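PDB 3ID9: MutT/NUDIX family protein from Bacillus thuringiensis str. Al Hakam, which probably hydrolyses a nucleoside diphosphate linked to another group, X. Local coordinates for residues E63-I66 with R67-E71; G53-E56 with N57-L61. One frame throughout, in Å; residues are numbered along the deposited sequence.

Contact 1 (E63-I66 with R67-E71)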
loop_
_atom_site.group_PDB
_atom_site.type_symbol
_atom_site.label_atom_id
_atom_site.label_comp_id
_atom_site.label_asym_id
_atom_site.label_seq_id
_atom_site.Cartn_x
_atom_site.Cartn_y
_atom_site.Cartn_z
ATOM N N GLU B 63 -13.095 2.677 -3.796
ATOM C CA GLU B 63 -14.233 2.843 -4.686
ATOM C C GLU B 63 -14.008 2.112 -6.013
ATOM O O GLU B 63 -14.932 1.517 -6.566
ATOM C CB GLU B 63 -14.493 4.333 -4.933
ATOM C CG GLU B 63 -14.737 5.117 -3.654
ATOM C CD GLU B 63 -14.923 6.605 -3.894
ATOM O OE1 GLU B 63 -14.078 7.218 -4.590
ATOM O OE2 GLU B 63 -15.914 7.163 -3.376
ATOM N N ALA B 64 -12.776 2.154 -6.509
ATOM C CA ALA B 64 -12.431 1.495 -7.760
ATOM C C ALA B 64 -12.466 -0.027 -7.609
ATOM O O ALA B 64 -12.962 -0.730 -8.487
ATOM C CB ALA B 64 -11.054 1.948 -8.227
HETATM N N MSE B 65 -11.938 -0.534 -6.500
HETATM C CA MSE B 65 -11.930 -1.967 -6.261
HETATM C C MSE B 65 -13.368 -2.497 -6.218
HETATM O O MSE B 65 -13.680 -3.504 -6.857
HETATM C CB MSE B 65 -11.227 -2.294 -4.942
HETATM C CG MSE B 65 -11.040 -3.788 -4.699
HETATM SE SE MSE B 65 -9.714 -4.611 -5.900
HETATM C CE MSE B 65 -10.859 -5.104 -7.388
ATOM N N ILE B 66 -14.232 -1.816 -5.461
ATOM C CA ILE B 66 -15.630 -2.212 -5.331
ATOM C C ILE B 66 -16.346 -2.130 -6.676
ATOM O O ILE B 66 -17.158 -2.993 -7.001
ATOM C CB ILE B 66 -16.389 -1.321 -4.290
ATOM C CG1 ILE B 66 -16.249 -1.904 -2.888
ATOM C CG2 ILE B 66 -17.874 -1.254 -4.620
ATOM C CD1 ILE B 66 -14.819 -2.052 -2.407
ATOM N N ARG B 67 -16.049 -1.092 -7.451
ATOM C CA ARG B 67 -16.681 -0.922 -8.757
ATOM C C ARG B 67 -16.257 -2.007 -9.746
ATOM O O ARG B 67 -17.100 -2.601 -10.418
ATOM C CB ARG B 67 -16.354 0.456 -9.349
ATOM C CG ARG B 67 -16.833 0.632 -10.787
ATOM C CD ARG B 67 -16.559 2.027 -11.326
ATOM N NE ARG B 67 -15.144 2.387 -11.244
ATOM C CZ ARG B 67 -14.161 1.721 -11.845
ATOM N NH1 ARG B 67 -14.432 0.649 -12.587
ATOM N NH2 ARG B 67 -12.903 2.112 -11.687
ATOM N N GLU B 68 -14.954 -2.252 -9.849
ATOM C CA GLU B 68 -14.461 -3.271 -10.761
ATOM C C GLU B 68 -15.039 -4.616 -10.349
ATOM O O GLU B 68 -15.461 -5.414 -11.188
ATOM C CB GLU B 68 -12.934 -3.339 -10.721
ATOM C CG GLU B 68 -12.212 -2.177 -11.393
ATOM C CD GLU B 68 -12.314 -2.205 -12.907
ATOM O OE1 GLU B 68 -12.329 -3.316 -13.484
ATOM O OE2 GLU B 68 -12.362 -1.116 -13.521
HETATM N N MSE B 69 -15.078 -4.856 -9.047
HETATM C CA MSE B 69 -15.585 -6.115 -8.546
HETATM C C MSE B 69 -17.029 -6.398 -8.964
HETATM O O MSE B 69 -17.352 -7.536 -9.332
HETATM C CB MSE B 69 -15.446 -6.160 -7.031
HETATM C CG MSE B 69 -15.023 -7.515 -6.507
HETATM SE SE MSE B 69 -13.482 -8.332 -7.416
HETATM C CE MSE B 69 -13.899 -10.149 -6.918
ATOM N N ARG B 70 -17.907 -5.397 -8.927
ATOM C CA ARG B 70 -19.270 -5.691 -9.331
ATOM C C ARG B 70 -19.551 -5.590 -10.826
ATOM O O ARG B 70 -20.602 -6.029 -11.283
ATOM C CB ARG B 70 -20.298 -4.899 -8.507
ATOM C CG ARG B 70 -20.127 -3.409 -8.368
ATOM C CD ARG B 70 -20.904 -2.970 -7.114
ATOM N NE ARG B 70 -20.855 -1.530 -6.873
ATOM C CZ ARG B 70 -21.228 -0.944 -5.737
ATOM N NH1 ARG B 70 -21.679 -1.668 -4.719
ATOM N NH2 ARG B 70 -21.144 0.370 -5.616
ATOM N N GLU B 71 -18.609 -5.051 -11.592
ATOM C CA GLU B 71 -18.792 -4.977 -13.033
ATOM C C GLU B 71 -18.296 -6.292 -13.638
ATOM O O GLU B 71 -18.767 -6.719 -14.687
ATOM C CB GLU B 71 -17.992 -3.825 -13.645
ATOM C CG GLU B 71 -18.251 -2.456 -13.022
ATOM C CD GLU B 71 -17.580 -1.319 -13.791
ATOM O OE1 GLU B 71 -16.431 -1.504 -14.255
ATOM O OE2 GLU B 71 -18.198 -0.238 -13.921
#
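Arg67 folds back along its own helix beside Glu63 and Ala64. Its CB lies 3.3 Å from Glu63 O, the oxygen that accepts the Arg67 backbone N-H. CG is anti to the backbone N (chi1 173°), and the chain stays extended to CD. A bend at chi3 (56°) then turns the head beside Ala64. NE forms a salt bridge with Glu59. Arg67 NH2 comes 3.9 Å from Ala64 CB and probably donates to Arg54 O. Ala64 O lies over one guanidinium face, 4.2 Å above its plane. Arg67 NH1 reaches Glu68 OE2 at 2.9 Å in a nearly straight bond (165°). That oxygen lies near the guanidinium plane, but NH1 meets it from above the carboxylate plane. A weaker bridge joins Arg67 NH1 to Glu71 OE1 at 3.4 Å.

Arg70, a turn after Ile66, has Ile66 CG2 over the centre of one guanidinium face, 3.5 Å from Arg70 CZ. Its NH1 is bridged to Glu76. On the buried side the selenomethionines Met65 and Met69 run side by side, with Met65 CE 4.2 Å from Met69 SE.

Arg67 thus has partners at all three nitrogens. The Glu59 and Glu68 bonds probably do most to fix its rotation.

Contact 2 (G53-E56 with N57-L61); sequences GRVE and NGETL
The side chains of Glu56 and Glu59 run side by side in the same direction, their carboxylate planes turned 43° apart. Glu56 N reaches Glu59 OE1 on its anti side, 22° out of the carboxylate plane. This bond measures 2.7 Å from Glu56 N to Glu59 OE1. Glu56 CB also passes close to Glu59 OE1. Glu59 OE2 is held elsewhere, in a salt bridge to Arg67 NE. The two acids approach to 3.9 Å between Glu56 OE1 and Glu59 OE2. Arg67 lies near both, though its ion pair with Glu56 is long and weak.

The Glu59 side chain gets there with CG beside its backbone N (chi1 -64°) and an extended chain beyond, which runs back past Glu56 O. That oxygen accepts Glu59 N at 2.9 Å, in the carbonyl plane, and closes a type II beta turn from Glu56 to Glu59. Gly58 takes the third position with positive phi, where a CB would press on the preceding carbonyl oxygen.

Just before the turn, Val55 reaches across: its CG1 lies 3.7 Å from Glu59 O. Val55 CG2 meets Leu61 CD2 at 4.0 Å, their side chains crossing at a slant. Thr60 OG1 caps Glu63 N and Glu63 OE1 takes Thr60 N, a capping box at the start of helix 61-72. Leu61 N donates to Asp87 of the second subunit.

Glu59 thus binds the turn twice, through its backbone N and its carboxylate. The same carboxylate carries the link on to Arg67, whose positive charge probably eases the closeness of the two acids.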
loop_
_atom_site.group_PDB
_atom_site.type_symbol
_atom_site.label_atom_id
_atom_site.label_comp_id
_atom_site.label_asym_id
_atom_site.label_seq_id
_atom_site.Cartn_x
_atom_site.Cartn_y
_atom_site.Cartn_z
ATOM N N GLY B 53 -8.687 -3.335 -12.336
ATOM C CA GLY B 53 -8.786 -2.322 -13.362
ATOM C C GLY B 53 -8.202 -0.985 -12.945
ATOM O O GLY B 53 -7.656 -0.825 -11.851
ATOM N N ARG B 54 -8.338 -0.015 -13.838
ATOM C CA ARG B 54 -7.835 1.329 -13.614
ATOM C C ARG B 54 -8.656 2.093 -12.577
ATOM O O ARG B 54 -9.884 2.020 -12.553
ATOM C CB ARG B 54 -7.859 2.107 -14.931
ATOM C CG ARG B 54 -6.535 2.721 -15.337
ATOM C CD ARG B 54 -6.727 4.168 -15.772
ATOM N NE ARG B 54 -7.988 4.352 -16.484
ATOM C CZ ARG B 54 -8.665 5.499 -16.515
ATOM N NH1 ARG B 54 -8.195 6.565 -15.876
ATOM N NH2 ARG B 54 -9.823 5.575 -17.165
ATOM N N VAL B 55 -7.967 2.821 -11.710
ATOM C CA VAL B 55 -8.645 3.639 -10.720
ATOM C C VAL B 55 -9.006 4.918 -11.484
ATOM O O VAL B 55 -8.127 5.622 -11.968
ATOM C CB VAL B 55 -7.709 3.954 -9.540
ATOM C CG1 VAL B 55 -8.371 4.937 -8.578
ATOM C CG2 VAL B 55 -7.357 2.661 -8.821
ATOM N N GLU B 56 -10.298 5.192 -11.622
ATOM C CA GLU B 56 -10.750 6.370 -12.359
ATOM C C GLU B 56 -10.651 7.668 -11.557
ATOM O O GLU B 56 -10.827 7.685 -10.336
ATOM C CB GLU B 56 -12.183 6.154 -12.855
ATOM C CG GLU B 56 -12.342 4.855 -13.628
ATOM C CD GLU B 56 -13.729 4.663 -14.216
ATOM O OE1 GLU B 56 -14.728 4.911 -13.503
ATOM O OE2 GLU B 56 -13.816 4.248 -15.394
ATOM N N ASN B 57 -10.371 8.754 -12.265
ATOM C CA ASN B 57 -10.214 10.064 -11.644
ATOM C C ASN B 57 -11.262 10.394 -10.583
ATOM O O ASN B 57 -12.470 10.320 -10.827
ATOM C CB ASN B 57 -10.197 11.148 -12.724
ATOM C CG ASN B 57 -9.831 12.510 -12.173
ATOM O OD1 ASN B 57 -10.642 13.164 -11.510
ATOM N ND2 ASN B 57 -8.596 12.942 -12.433
ATOM N N GLY B 58 -10.784 10.748 -9.394
ATOM C CA GLY B 58 -11.678 11.090 -8.305
ATOM C C GLY B 58 -12.096 9.928 -7.424
ATOM O O GLY B 58 -12.765 10.124 -6.406
ATOM N N GLU B 59 -11.713 8.711 -7.800
ATOM C CA GLU B 59 -12.079 7.549 -6.998
ATOM C C GLU B 59 -10.985 7.215 -6.006
ATOM O O GLU B 59 -9.815 7.483 -6.252
ATOM C CB GLU B 59 -12.284 6.308 -7.872
ATOM C CG GLU B 59 -13.409 6.348 -8.876
ATOM C CD GLU B 59 -13.542 5.017 -9.602
ATOM O OE1 GLU B 59 -12.527 4.544 -10.156
ATOM O OE2 GLU B 59 -14.652 4.439 -9.616
ATOM N N THR B 60 -11.375 6.641 -4.877
ATOM C CA THR B 60 -10.402 6.198 -3.898
ATOM C C THR B 60 -10.065 4.788 -4.379
ATOM O O THR B 60 -10.845 4.190 -5.132
ATOM C CB THR B 60 -11.003 6.091 -2.493
ATOM O OG1 THR B 60 -12.132 5.212 -2.522
ATOM C CG2 THR B 60 -11.425 7.456 -1.991
ATOM N N LEU B 61 -8.920 4.253 -3.969
ATOM C CA LEU B 61 -8.559 2.907 -4.390
ATOM C C LEU B 61 -9.729 1.975 -4.083
ATOM O O LEU B 61 -10.056 1.092 -4.871
ATOM C CB LEU B 61 -7.319 2.410 -3.644
ATOM C CG LEU B 61 -6.040 3.223 -3.807
ATOM C CD1 LEU B 61 -4.922 2.525 -3.059
ATOM C CD2 LEU B 61 -5.696 3.374 -5.272
#

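In the fold
Contacts 1 and 2 are successive parts of residues 53-74, whose sequence fits the Nudix box of this family. Contact 2 is the loop after strand 48-54, and contact 1 lies within helix 61-72, which follows. Their centres lie 9 Å apart. The join is Arg67, with NE 2.7 Å from Glu59 OE2 and NH2 3.1 Å from Arg54 O. Ala64 CB packs on Glu59 OE1 at 3.6 Å. Glu68 CD comes equally near to Gly53 CA. In Nudix hydrolases, acids of this helix usually bind the catalytic metal ions. Glu68, Glu71 and Glu72 fall at the acid positions of the box, consistent with that role. Arg67 bonds Glu68 and, weakly, Glu71, and Glu59 probably positions Arg67.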